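PDB 1XI6: fructose-1,6-bisphosphatase from Pyrococcus furiosus, which hydrolyses fructose 1,6-bisphosphate to fructose 6-phosphate and phosphate with magnesium as cofactor, and acts weakly on inositol 1-phosphate and some other phosphate esters. Local coordinates for residues A[24-29]-A[123-128]; A[131-136]-A[187-192]; A[135-140]-A[218-223]; A[246-249]-A[253-256]. All coordinates share one frame; numbering follows the deposited sequence.

In the fold
The contacts run through the layered alpha-beta fold of the inositol monophosphatase superfamily. Interaction 1 joins helix 11-28 to the eight-stranded sheet. Interaction 2 joins the other face to helix 184-193; interaction 3 joins the adjoining hairpin turn to residues 218-223. Both use strand 131-136, their centres about 9 Å apart. Interaction 4 lies in the outer layer, centred about 30 Å from interaction 1. Glu126 OE1 ties interaction 1 to interaction 2 by a salt bridge to Arg131 NH2 (3.1 Å). Leu188 and Leu191 pack on Ala247 of interaction 4. The side chain of Phe25 is about 4 Å from that of Leu94, which probably binds magnesium through its backbone. Interaction 3 lies away from the active site.

Interaction 1: residues A[24-29]-A[123-128]; sequences DFETTI and IIYEPM
Glu26, near the end of helix 11-28, and Pro127, just past strand 118-126, are the closest backbone pair, with CA atoms 7.4 Å apart, so the link is made by side chains. It has a polar half and an apolar half. In the polar half, Tyr125 OH donates a hydrogen bond of 2.7 Å to Glu26 OE1. The oxygen is met nearly along its C-O axis, and it lies in the plane of the tyrosine ring, at the ring's edge. The carboxylate is turned 66° from that ring. Tyr125 reaches across because its ring extends away from the backbone N (chi1 -178°), while the Glu26 chain bends at chi2 to bring OE1 round to it. In the apolar half, Phe25 CE2 touches Pro127 CG at 3.7 Å. The two side chains cross at about a right angle. Ile29 CG2 sits over one face of the Phe25 ring, offset toward the rim, so the ring is held from within its own segment as well. Phe107 packs on Pro127 from a neighbouring loop. The contact thus fastens the N-terminal helix layer to the eight-stranded sheet of the inositol monophosphatase fold. Phe25 also lies close to Leu94, which probably takes part in the first magnesium site, so the apolar half probably lies beside the metal site. Chemically, a buried tyrosine hydroxyl finds its acceptor in a partly exposed glutamate. That bond is consistent with an ionised Glu26, whose negative charge would probably strengthen the bond from the tyrosine hydroxyl.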
loop_
_atom_site.group_PDB
_atom_site.type_symbol
_atom_site.label_atom_id
_atom_site.label_comp_id
_atom_site.label_asym_id
_atom_site.label_seq_id
_atom_site.Cartn_x
_atom_site.Cartn_y
_atom_site.Cartn_z
ATOM N N ASP A 24 15.301 -9.938 3.326
ATOM C CA ASP A 24 15.761 -9.245 4.530
ATOM C C ASP A 24 14.678 -9.106 5.595
ATOM O O ASP A 24 14.936 -9.302 6.778
ATOM C CB ASP A 24 16.221 -7.838 4.164
ATOM C CG ASP A 24 17.715 -7.721 3.958
ATOM O OD1 ASP A 24 18.458 -8.728 4.062
ATOM O OD2 ASP A 24 18.147 -6.581 3.687
ATOM N N PHE A 25 13.473 -8.747 5.163
ATOM C CA PHE A 25 12.351 -8.558 6.056
ATOM C C PHE A 25 11.946 -9.874 6.701
ATOM O O PHE A 25 11.513 -9.892 7.854
ATOM C CB PHE A 25 11.173 -7.977 5.284
ATOM C CG PHE A 25 9.998 -7.606 6.143
ATOM C CD1 PHE A 25 9.770 -6.279 6.482
ATOM C CD2 PHE A 25 9.106 -8.577 6.604
ATOM C CE1 PHE A 25 8.674 -5.924 7.266
ATOM C CE2 PHE A 25 8.015 -8.236 7.395
ATOM C CZ PHE A 25 7.795 -6.913 7.723
ATOM N N GLU A 26 12.083 -10.967 5.955
ATOM C CA GLU A 26 11.664 -12.276 6.436
ATOM C C GLU A 26 12.560 -12.745 7.574
ATOM O O GLU A 26 12.084 -13.348 8.537
ATOM C CB GLU A 26 11.626 -13.302 5.297
ATOM C CG GLU A 26 10.382 -13.227 4.396
ATOM C CD GLU A 26 9.141 -13.952 4.955
ATOM O OE1 GLU A 26 8.136 -14.048 4.211
ATOM O OE2 GLU A 26 9.157 -14.429 6.116
ATOM N N THR A 27 13.850 -12.444 7.464
ATOM C CA THR A 27 14.839 -12.901 8.442
ATOM C C THR A 27 14.994 -11.953 9.626
ATOM O O THR A 27 15.238 -12.399 10.743
ATOM C CB THR A 27 16.226 -13.130 7.799
ATOM O OG1 THR A 27 16.611 -11.966 7.060
ATOM C CG2 THR A 27 16.198 -14.339 6.875
ATOM N N THR A 28 14.834 -10.658 9.367
ATOM C CA THR A 28 15.172 -9.596 10.316
ATOM C C THR A 28 13.957 -8.988 11.035
ATOM O O THR A 28 14.036 -8.701 12.228
ATOM C CB THR A 28 16.012 -8.500 9.608
ATOM O OG1 THR A 28 17.199 -9.099 9.085
ATOM C CG2 THR A 28 16.414 -7.379 10.540
ATOM N N ILE A 29 12.842 -8.793 10.335
ATOM C CA ILE A 29 11.671 -8.185 10.983
ATOM C C ILE A 29 10.595 -9.196 11.429
ATOM O O ILE A 29 9.928 -8.984 12.433
ATOM C CB ILE A 29 11.103 -6.966 10.171
ATOM C CG1 ILE A 29 12.016 -5.753 10.326
ATOM C CG2 ILE A 29 9.729 -6.536 10.667
ATOM C CD1 ILE A 29 13.109 -5.662 9.339
ATOM N N ILE A 123 5.147 -2.789 -5.691
ATOM C CA ILE A 123 4.995 -4.099 -5.066
ATOM C C ILE A 123 4.350 -4.021 -3.685
ATOM O O ILE A 123 4.521 -3.046 -2.957
ATOM C CB ILE A 123 6.329 -4.870 -4.948
ATOM C CG1 ILE A 123 7.299 -4.131 -4.022
ATOM C CG2 ILE A 123 6.939 -5.109 -6.329
ATOM C CD1 ILE A 123 7.947 -5.013 -2.985
ATOM N N ILE A 124 3.589 -5.055 -3.350
ATOM C CA ILE A 124 3.148 -5.287 -1.989
ATOM C C ILE A 124 3.477 -6.731 -1.673
ATOM O O ILE A 124 3.046 -7.639 -2.381
ATOM C CB ILE A 124 1.657 -4.978 -1.796
ATOM C CG1 ILE A 124 1.436 -3.471 -1.867
ATOM C CG2 ILE A 124 1.167 -5.496 -0.446
ATOM C CD1 ILE A 124 0.034 -3.049 -2.109
ATOM N N TYR A 125 4.275 -6.938 -0.633
ATOM C CA TYR A 125 4.515 -8.281 -0.138
ATOM C C TYR A 125 3.778 -8.509 1.178
ATOM O O TYR A 125 3.903 -7.719 2.112
ATOM C CB TYR A 125 6.011 -8.597 -0.005
ATOM C CG TYR A 125 6.266 -10.014 0.469
ATOM C CD1 TYR A 125 6.731 -10.265 1.756
ATOM C CD2 TYR A 125 6.013 -11.112 -0.369
ATOM C CE1 TYR A 125 6.951 -11.577 2.197
ATOM C CE2 TYR A 125 6.229 -12.429 0.067
ATOM C CZ TYR A 125 6.696 -12.652 1.348
ATOM O OH TYR A 125 6.922 -13.938 1.781
ATOM N N GLU A 126 3.014 -9.598 1.228
ATOM C CA GLU A 126 2.252 -9.970 2.412
ATOM C C GLU A 126 2.885 -11.182 3.086
ATOM O O GLU A 126 2.604 -12.306 2.694
ATOM C CB GLU A 126 0.805 -10.270 2.047
ATOM C CG GLU A 126 -0.109 -10.238 3.222
ATOM C CD GLU A 126 -1.439 -10.919 2.998
ATOM O OE1 GLU A 126 -1.788 -11.262 1.850
ATOM O OE2 GLU A 126 -2.144 -11.111 4.005
ATOM N N PRO A 127 3.744 -10.955 4.101
ATOM C CA PRO A 127 4.523 -12.050 4.688
ATOM C C PRO A 127 3.727 -13.260 5.199
ATOM O O PRO A 127 4.168 -14.381 4.976
ATOM C CB PRO A 127 5.298 -11.357 5.819
ATOM C CG PRO A 127 5.371 -9.950 5.400
ATOM C CD PRO A 127 4.063 -9.670 4.750
ATOM N N MET A 128 2.575 -13.042 5.842
ATOM C CA MET A 128 1.762 -14.149 6.403
ATOM C C MET A 128 1.215 -15.130 5.369
ATOM O O MET A 128 1.018 -16.304 5.672
ATOM C CB MET A 128 0.594 -13.629 7.254
ATOM C CG MET A 128 0.986 -12.932 8.552
ATOM S SD MET A 128 2.191 -13.760 9.620
ATOM C CE MET A 128 1.278 -15.215 10.123
#

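Interaction 2: residues A[131-136]-A[187-192]; sequences RFFEGI and ELAYLA
Phe133 of strand 131-136 receives Ala189 of helix 184-193 squarely on one face of its ring. Ala189 CB stands 3.7 Å from the ring centroid and only 1° off the normal, a CH-pi contact over the centre. The same ring also meets the helix backbone, with CE2 3.6 Å from Ala189 O. These two residues are the closest backbone pair as well, CA to CA 7.1 Å. Beside them, Arg131 NH2 comes to 3.5 Å from Tyr190 CE2. The two side chains cross at about a right angle, and the guanidinium and ring planes are 82° apart, so the groups do not stack. Tyr190 OH lies in the guanidinium plane, at its edge, but 3.7 Å from NH2.

The next shell explains this placement. Glu126 of strand 118-126 holds both groups: OE1 makes a salt bridge to Arg131 NH2, and OE2 accepts a hydrogen bond from Tyr190 OH. The extended run of the arginine from CG to NE carries NH2 out to that meeting point. Leu143 packs on both Phe133 and Arg131. The contact seats a middle-layer helix on the eight-stranded sheet. Across it Phe133 packs on Ala189, while Arg131 and Tyr190 meet through Glu126, which bonds to both. The carboxylate of Glu126 probably offsets the arginine's charge and fixes the tyrosine hydroxyl beside it.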
loop_
_atom_site.group_PDB
_atom_site.type_symbol
_atom_site.label_atom_id
_atom_site.label_comp_id
_atom_site.label_asym_id
_atom_site.label_seq_id
_atom_site.Cartn_x
_atom_site.Cartn_y
_atom_site.Cartn_z
ATOM N N ARG A 131 2.563 -13.630 -0.243
ATOM C CA ARG A 131 1.981 -13.131 -1.476
ATOM C C ARG A 131 2.760 -11.963 -2.032
ATOM O O ARG A 131 2.995 -10.976 -1.340
ATOM C CB ARG A 131 0.529 -12.730 -1.253
ATOM C CG ARG A 131 -0.412 -13.900 -1.225
ATOM C CD ARG A 131 -1.809 -13.405 -1.313
ATOM N NE ARG A 131 -2.780 -14.445 -1.017
ATOM C CZ ARG A 131 -3.700 -14.364 -0.065
ATOM N NH1 ARG A 131 -4.538 -15.364 0.112
ATOM N NH2 ARG A 131 -3.793 -13.289 0.703
ATOM N N PHE A 132 3.145 -12.093 -3.295
ATOM C CA PHE A 132 3.943 -11.088 -3.972
ATOM C C PHE A 132 3.108 -10.390 -5.027
ATOM O O PHE A 132 2.912 -10.910 -6.108
ATOM C CB PHE A 132 5.195 -11.739 -4.563
ATOM C CG PHE A 132 6.155 -10.772 -5.194
ATOM C CD1 PHE A 132 6.544 -9.612 -4.537
ATOM C CD2 PHE A 132 6.688 -11.038 -6.450
ATOM C CE1 PHE A 132 7.434 -8.725 -5.127
ATOM C CE2 PHE A 132 7.579 -10.162 -7.051
ATOM C CZ PHE A 132 7.955 -9.006 -6.391
ATOM N N PHE A 133 2.601 -9.214 -4.684
ATOM C CA PHE A 133 1.777 -8.429 -5.595
ATOM C C PHE A 133 2.641 -7.484 -6.414
ATOM O O PHE A 133 3.512 -6.796 -5.879
ATOM C CB PHE A 133 0.739 -7.598 -4.840
ATOM C CG PHE A 133 -0.258 -8.400 -4.066
ATOM C CD1 PHE A 133 -0.032 -8.709 -2.722
ATOM C CD2 PHE A 133 -1.447 -8.824 -4.665
ATOM C CE1 PHE A 133 -0.964 -9.447 -1.994
ATOM C CE2 PHE A 133 -2.388 -9.559 -3.948
ATOM C CZ PHE A 133 -2.150 -9.875 -2.612
ATOM N N GLU A 134 2.382 -7.448 -7.714
ATOM C CA GLU A 134 3.103 -6.564 -8.617
ATOM C C GLU A 134 2.167 -5.672 -9.404
ATOM O O GLU A 134 1.146 -6.119 -9.903
ATOM C CB GLU A 134 3.992 -7.363 -9.553
ATOM C CG GLU A 134 5.325 -7.710 -8.946
ATOM C CD GLU A 134 6.131 -8.628 -9.833
ATOM O OE1 GLU A 134 5.715 -9.794 -10.016
ATOM O OE2 GLU A 134 7.184 -8.193 -10.349
ATOM N N GLY A 135 2.522 -4.398 -9.496
ATOM C CA GLY A 135 1.778 -3.432 -10.294
ATOM C C GLY A 135 2.721 -2.857 -11.323
ATOM O O GLY A 135 3.627 -2.093 -10.977
ATOM N N ILE A 136 2.511 -3.242 -12.581
ATOM C CA ILE A 136 3.421 -2.913 -13.679
ATOM C C ILE A 136 2.644 -2.211 -14.809
ATOM O O ILE A 136 1.991 -2.881 -15.634
ATOM C CB ILE A 136 4.150 -4.186 -14.199
ATOM C CG1 ILE A 136 4.802 -4.956 -13.034
ATOM C CG2 ILE A 136 5.164 -3.819 -15.282
ATOM C CD1 ILE A 136 5.236 -6.387 -13.351
ATOM N N GLU A 187 -5.252 -3.967 1.940
ATOM C CA GLU A 187 -6.650 -4.105 1.561
ATOM C C GLU A 187 -6.869 -3.771 0.088
ATOM O O GLU A 187 -7.628 -4.454 -0.592
ATOM C CB GLU A 187 -7.525 -3.269 2.482
ATOM C CG GLU A 187 -7.814 -3.981 3.787
ATOM C CD GLU A 187 -8.023 -3.033 4.943
ATOM O OE1 GLU A 187 -9.188 -2.790 5.333
ATOM O OE2 GLU A 187 -7.016 -2.527 5.465
ATOM N N LEU A 188 -6.182 -2.739 -0.396
ATOM C CA LEU A 188 -6.150 -2.399 -1.821
ATOM C C LEU A 188 -5.643 -3.548 -2.695
ATOM O O LEU A 188 -6.144 -3.758 -3.802
ATOM C CB LEU A 188 -5.294 -1.149 -2.063
ATOM C CG LEU A 188 -5.792 0.204 -1.535
ATOM C CD1 LEU A 188 -4.669 1.230 -1.516
ATOM C CD2 LEU A 188 -6.987 0.724 -2.335
ATOM N N ALA A 189 -4.654 -4.289 -2.195
ATOM C CA ALA A 189 -4.120 -5.455 -2.909
ATOM C C ALA A 189 -5.145 -6.581 -2.955
ATOM O O ALA A 189 -5.175 -7.354 -3.911
ATOM C CB ALA A 189 -2.799 -5.937 -2.288
ATOM N N TYR A 190 -5.983 -6.655 -1.924
ATOM C CA TYR A 190 -7.061 -7.635 -1.877
ATOM C C TYR A 190 -8.137 -7.345 -2.908
ATOM O O TYR A 190 -8.680 -8.273 -3.508
ATOM C CB TYR A 190 -7.664 -7.722 -0.479
ATOM C CG TYR A 190 -6.836 -8.516 0.507
ATOM C CD1 TYR A 190 -7.141 -8.496 1.863
ATOM C CD2 TYR A 190 -5.748 -9.287 0.093
ATOM C CE1 TYR A 190 -6.387 -9.230 2.783
ATOM C CE2 TYR A 190 -4.996 -10.022 0.999
ATOM C CZ TYR A 190 -5.321 -9.986 2.338
ATOM O OH TYR A 190 -4.585 -10.697 3.240
ATOM N N LEU A 191 -8.438 -6.060 -3.105
ATOM C CA LEU A 191 -9.304 -5.604 -4.190
ATOM C C LEU A 191 -8.774 -6.040 -5.561
ATOM O O LEU A 191 -9.523 -6.597 -6.365
ATOM C CB LEU A 191 -9.470 -4.085 -4.128
ATOM C CG LEU A 191 -10.104 -3.287 -5.280
ATOM C CD1 LEU A 191 -11.499 -3.784 -5.635
ATOM C CD2 LEU A 191 -10.139 -1.794 -4.943
ATOM N N ALA A 192 -7.489 -5.796 -5.806
ATOM C CA ALA A 192 -6.826 -6.160 -7.067
ATOM C C ALA A 192 -6.833 -7.665 -7.319
ATOM O O ALA A 192 -6.624 -8.123 -8.442
ATOM C CB ALA A 192 -5.393 -5.639 -7.075
#

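Interaction 3: residues A[135-140]-A[218-223]; sequences GIPGEG and AKEAGA
Glu220 reaches the hairpin turn between strands 131-136 and 140-143, where Glu139 and Gly140 both face Ile136 as a classic beta bulge. Its own segment holds a Schellman motif closed by Gly222, whose positive phi suits glycine.

Backbone hydrogen bonds shape each partner. In the hairpin, Ile136 N bonds to Gly140 O at 3.2 Å, and Ile136 O accepts from Gly140 N. In the Schellman motif, Ala223 N bonds back to Ala218 O and Gly222 N to Lys219 O. The polar link across the contact is a single weak one. Gly140 N lies 3.0 Å from Glu220 OE2, with an angle of 123° at the hydrogen, while the same N-H also serves Ile136 O. The carboxylate comes close to Ile136 O too, but both are acceptors and no bond is made.

Van der Waals contact does the rest. The Glu220 chain bends at chi2 (-72°) and lays its carboxylate against Pro137, with Glu220 OE1 beside Pro137 CA and 3.8 Å from Pro137 CB. With an alanine here, Gly140 N would probably lose its weak second acceptor, and Pro137 the carboxylate that lies against it.

This is structural packing that joins the hairpin turn at the ends of strands 131-136 and 140-143 to the C-terminal part of helix 208-219. The backbone angles of Gly140 call for glycine, because a CB would be pressed against the carbonyl O of Glu139; it would also lie close to Glu220 O. As it stands, Gly140 CA lies 3.4 Å from Glu220 O, a bent C-H...O contact.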
loop_
_atom_site.group_PDB
_atom_site.type_symbol
_atom_site.label_atom_id
_atom_site.label_comp_id
_atom_site.label_asym_id
_atom_site.label_seq_id
_atom_site.Cartn_x
_atom_site.Cartn_y
_atom_site.Cartn_z
ATOM N N GLY A 135 2.522 -4.398 -9.496
ATOM C CA GLY A 135 1.778 -3.432 -10.294
ATOM C C GLY A 135 2.721 -2.857 -11.323
ATOM O O GLY A 135 3.627 -2.093 -10.977
ATOM N N ILE A 136 2.511 -3.242 -12.581
ATOM C CA ILE A 136 3.421 -2.913 -13.679
ATOM C C ILE A 136 2.644 -2.211 -14.809
ATOM O O ILE A 136 1.991 -2.881 -15.634
ATOM C CB ILE A 136 4.150 -4.186 -14.199
ATOM C CG1 ILE A 136 4.802 -4.956 -13.034
ATOM C CG2 ILE A 136 5.164 -3.819 -15.282
ATOM C CD1 ILE A 136 5.236 -6.387 -13.351
ATOM N N PRO A 137 2.682 -0.857 -14.838
ATOM C CA PRO A 137 2.048 -0.090 -15.923
ATOM C C PRO A 137 2.390 -0.624 -17.317
ATOM O O PRO A 137 3.566 -0.902 -17.608
ATOM C CB PRO A 137 2.591 1.322 -15.699
ATOM C CG PRO A 137 2.674 1.397 -14.213
ATOM C CD PRO A 137 3.284 0.054 -13.846
ATOM N N GLY A 138 1.353 -0.788 -18.143
ATOM C CA GLY A 138 1.499 -1.367 -19.478
ATOM C C GLY A 138 1.774 -2.858 -19.436
ATOM O O GLY A 138 2.389 -3.406 -20.355
ATOM N N GLU A 139 1.325 -3.506 -18.357
ATOM C CA GLU A 139 1.363 -4.971 -18.196
ATOM C C GLU A 139 0.236 -5.451 -17.274
ATOM O O GLU A 139 -0.214 -6.590 -17.388
ATOM C CB GLU A 139 2.711 -5.442 -17.643
ATOM C CG GLU A 139 3.784 -5.716 -18.684
ATOM C CD GLU A 139 5.039 -6.356 -18.075
ATOM O OE1 GLU A 139 6.152 -5.782 -18.234
ATOM O OE2 GLU A 139 4.913 -7.435 -17.435
ATOM N N GLY A 140 -0.202 -4.581 -16.368
ATOM C CA GLY A 140 -1.251 -4.913 -15.409
ATOM C C GLY A 140 -0.748 -5.425 -14.063
ATOM O O GLY A 140 0.456 -5.410 -13.781
ATOM N N ALA A 218 -3.953 -1.730 -7.684
ATOM C CA ALA A 218 -5.402 -1.785 -7.868
ATOM C C ALA A 218 -5.843 -1.202 -9.212
ATOM O O ALA A 218 -6.674 -1.808 -9.902
ATOM C CB ALA A 218 -6.119 -1.095 -6.726
ATOM N N LYS A 219 -5.288 -0.044 -9.586
ATOM C CA LYS A 219 -5.630 0.593 -10.865
ATOM C C LYS A 219 -5.298 -0.356 -12.009
ATOM O O LYS A 219 -6.127 -0.566 -12.891
ATOM C CB LYS A 219 -4.939 1.955 -11.044
ATOM N N GLU A 220 -4.102 -0.942 -11.959
ATOM C CA GLU A 220 -3.616 -1.889 -12.968
ATOM C C GLU A 220 -4.423 -3.183 -13.040
ATOM O O GLU A 220 -4.197 -4.010 -13.929
ATOM C CB GLU A 220 -2.150 -2.248 -12.706
ATOM C CG GLU A 220 -1.162 -1.135 -12.990
ATOM C CD GLU A 220 -0.974 -0.853 -14.473
ATOM O OE1 GLU A 220 -0.979 0.340 -14.844
ATOM O OE2 GLU A 220 -0.812 -1.809 -15.265
ATOM N N ALA A 221 -5.345 -3.367 -12.099
ATOM C CA ALA A 221 -6.182 -4.554 -12.077
ATOM C C ALA A 221 -7.642 -4.214 -12.372
ATOM O O ALA A 221 -8.507 -5.094 -12.305
ATOM C CB ALA A 221 -6.051 -5.253 -10.743
ATOM N N GLY A 222 -7.906 -2.945 -12.695
ATOM C CA GLY A 222 -9.250 -2.474 -13.016
ATOM C C GLY A 222 -9.942 -1.618 -11.963
ATOM O O GLY A 222 -11.050 -1.133 -12.188
ATOM N N ALA A 223 -9.312 -1.420 -10.810
ATOM C CA ALA A 223 -9.909 -0.594 -9.761
ATOM C C ALA A 223 -10.197 0.817 -10.305
ATOM O O ALA A 223 -9.502 1.301 -11.215
#

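Interaction 4: residues A[246-249]-A[253-256]; sequences IAVN and LLKT
Val248, the last residue of strand 243-248, packs against Leu253 and Leu254 of helix 251-257, which follows after a short turn. The closer packing is at the buried Val248 and Ile246. There Val248 CG2 touches Leu254 CB at 3.6 Å, the two side chains crossing at about a right angle. CG2 occupies the crowded position between the backbone N and the carbonyl carbon, which turns CG1 toward Leu253, 4.0 Å from its CD2. Ile246, two residues back on the same strand face, adds CG2 against Leu254 CD1 at 3.8 Å. Leu254 is thus gripped by both branched residues, through CB and through one methyl.

Toward the surface the contact thins. Leu253 CD2 rests on Asn249 CB at 3.8 Å, an apolar touch between two partly exposed residues. A glycine in place of Val248 lacks CB and both methyls, and would probably leave a gap between strand and helix, with Leu253 and Leu254 freer to turn.

Strand 243-248 runs between strands 198-202 and 224-226 of the five-stranded sheet. Leu224 supports Leu254 from the adjoining strand. Ala247 points away from helix 251-257 and packs on Leu188 and Leu191, so the sheet here lies between helix 251-257 and helix 184-193.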
loop_
_atom_site.group_PDB
_atom_site.type_symbol
_atom_site.label_atom_id
_atom_site.label_comp_id
_atom_site.label_asym_id
_atom_site.label_seq_id
_atom_site.Cartn_x
_atom_site.Cartn_y
_atom_site.Cartn_z
ATOM N N ILE A 246 -11.659 6.049 -2.274
ATOM C CA ILE A 246 -12.826 5.315 -2.706
ATOM C C ILE A 246 -12.297 4.550 -3.902
ATOM O O ILE A 246 -12.199 5.080 -5.021
ATOM C CB ILE A 246 -14.009 6.246 -3.048
ATOM C CG1 ILE A 246 -14.587 6.847 -1.763
ATOM C CG2 ILE A 246 -15.108 5.490 -3.795
ATOM C CD1 ILE A 246 -14.847 8.325 -1.829
ATOM N N ALA A 247 -11.896 3.310 -3.636
ATOM C CA ALA A 247 -11.362 2.436 -4.661
ATOM C C ALA A 247 -12.365 1.316 -4.797
ATOM O O ALA A 247 -12.752 0.717 -3.795
ATOM C CB ALA A 247 -10.013 1.916 -4.255
ATOM N N VAL A 248 -12.804 1.050 -6.025
ATOM C CA VAL A 248 -13.994 0.214 -6.240
ATOM C C VAL A 248 -13.962 -0.645 -7.489
ATOM O O VAL A 248 -13.080 -0.521 -8.348
ATOM C CB VAL A 248 -15.331 1.034 -6.266
ATOM C CG1 VAL A 248 -15.697 1.530 -4.883
ATOM C CG2 VAL A 248 -15.269 2.183 -7.283
ATOM N N ASN A 249 -14.986 -1.488 -7.555
ATOM C CA ASN A 249 -15.115 -2.597 -8.480
ATOM C C ASN A 249 -15.615 -2.202 -9.860
ATOM O O ASN A 249 -15.236 -2.821 -10.857
ATOM C CB ASN A 249 -16.124 -3.586 -7.892
ATOM C CG ASN A 249 -15.695 -5.012 -8.059
ATOM O OD1 ASN A 249 -14.692 -5.298 -8.719
ATOM N ND2 ASN A 249 -16.444 -5.930 -7.456
ATOM N N LEU A 253 -21.145 0.612 -8.536
ATOM C CA LEU A 253 -20.695 0.716 -7.146
ATOM C C LEU A 253 -20.141 2.095 -6.797
ATOM O O LEU A 253 -20.497 2.656 -5.747
ATOM C CB LEU A 253 -19.658 -0.374 -6.822
ATOM C CG LEU A 253 -19.141 -0.502 -5.373
ATOM C CD1 LEU A 253 -20.266 -0.667 -4.335
ATOM C CD2 LEU A 253 -18.110 -1.642 -5.264
ATOM N N LEU A 254 -19.282 2.636 -7.668
ATOM C CA LEU A 254 -18.720 3.976 -7.458
ATOM C C LEU A 254 -19.828 5.029 -7.292
ATOM O O LEU A 254 -19.830 5.792 -6.296
ATOM C CB LEU A 254 -17.762 4.353 -8.592
ATOM C CG LEU A 254 -17.110 5.750 -8.642
ATOM C CD1 LEU A 254 -16.363 6.158 -7.354
ATOM C CD2 LEU A 254 -16.174 5.838 -9.850
ATOM N N LYS A 255 -20.762 5.047 -8.257
ATOM C CA LYS A 255 -21.937 5.941 -8.228
ATOM C C LYS A 255 -22.649 5.820 -6.881
ATOM O O LYS A 255 -22.791 6.824 -6.162
ATOM C CB LYS A 255 -22.900 5.654 -9.400
ATOM N N THR A 256 -23.052 4.584 -6.550
ATOM C CA THR A 256 -23.674 4.225 -5.267
ATOM C C THR A 256 -23.002 4.944 -4.088
ATOM O O THR A 256 -23.660 5.660 -3.326
ATOM C CB THR A 256 -23.603 2.698 -5.016
ATOM O OG1 THR A 256 -23.883 1.979 -6.229
ATOM C CG2 THR A 256 -24.569 2.278 -3.915
#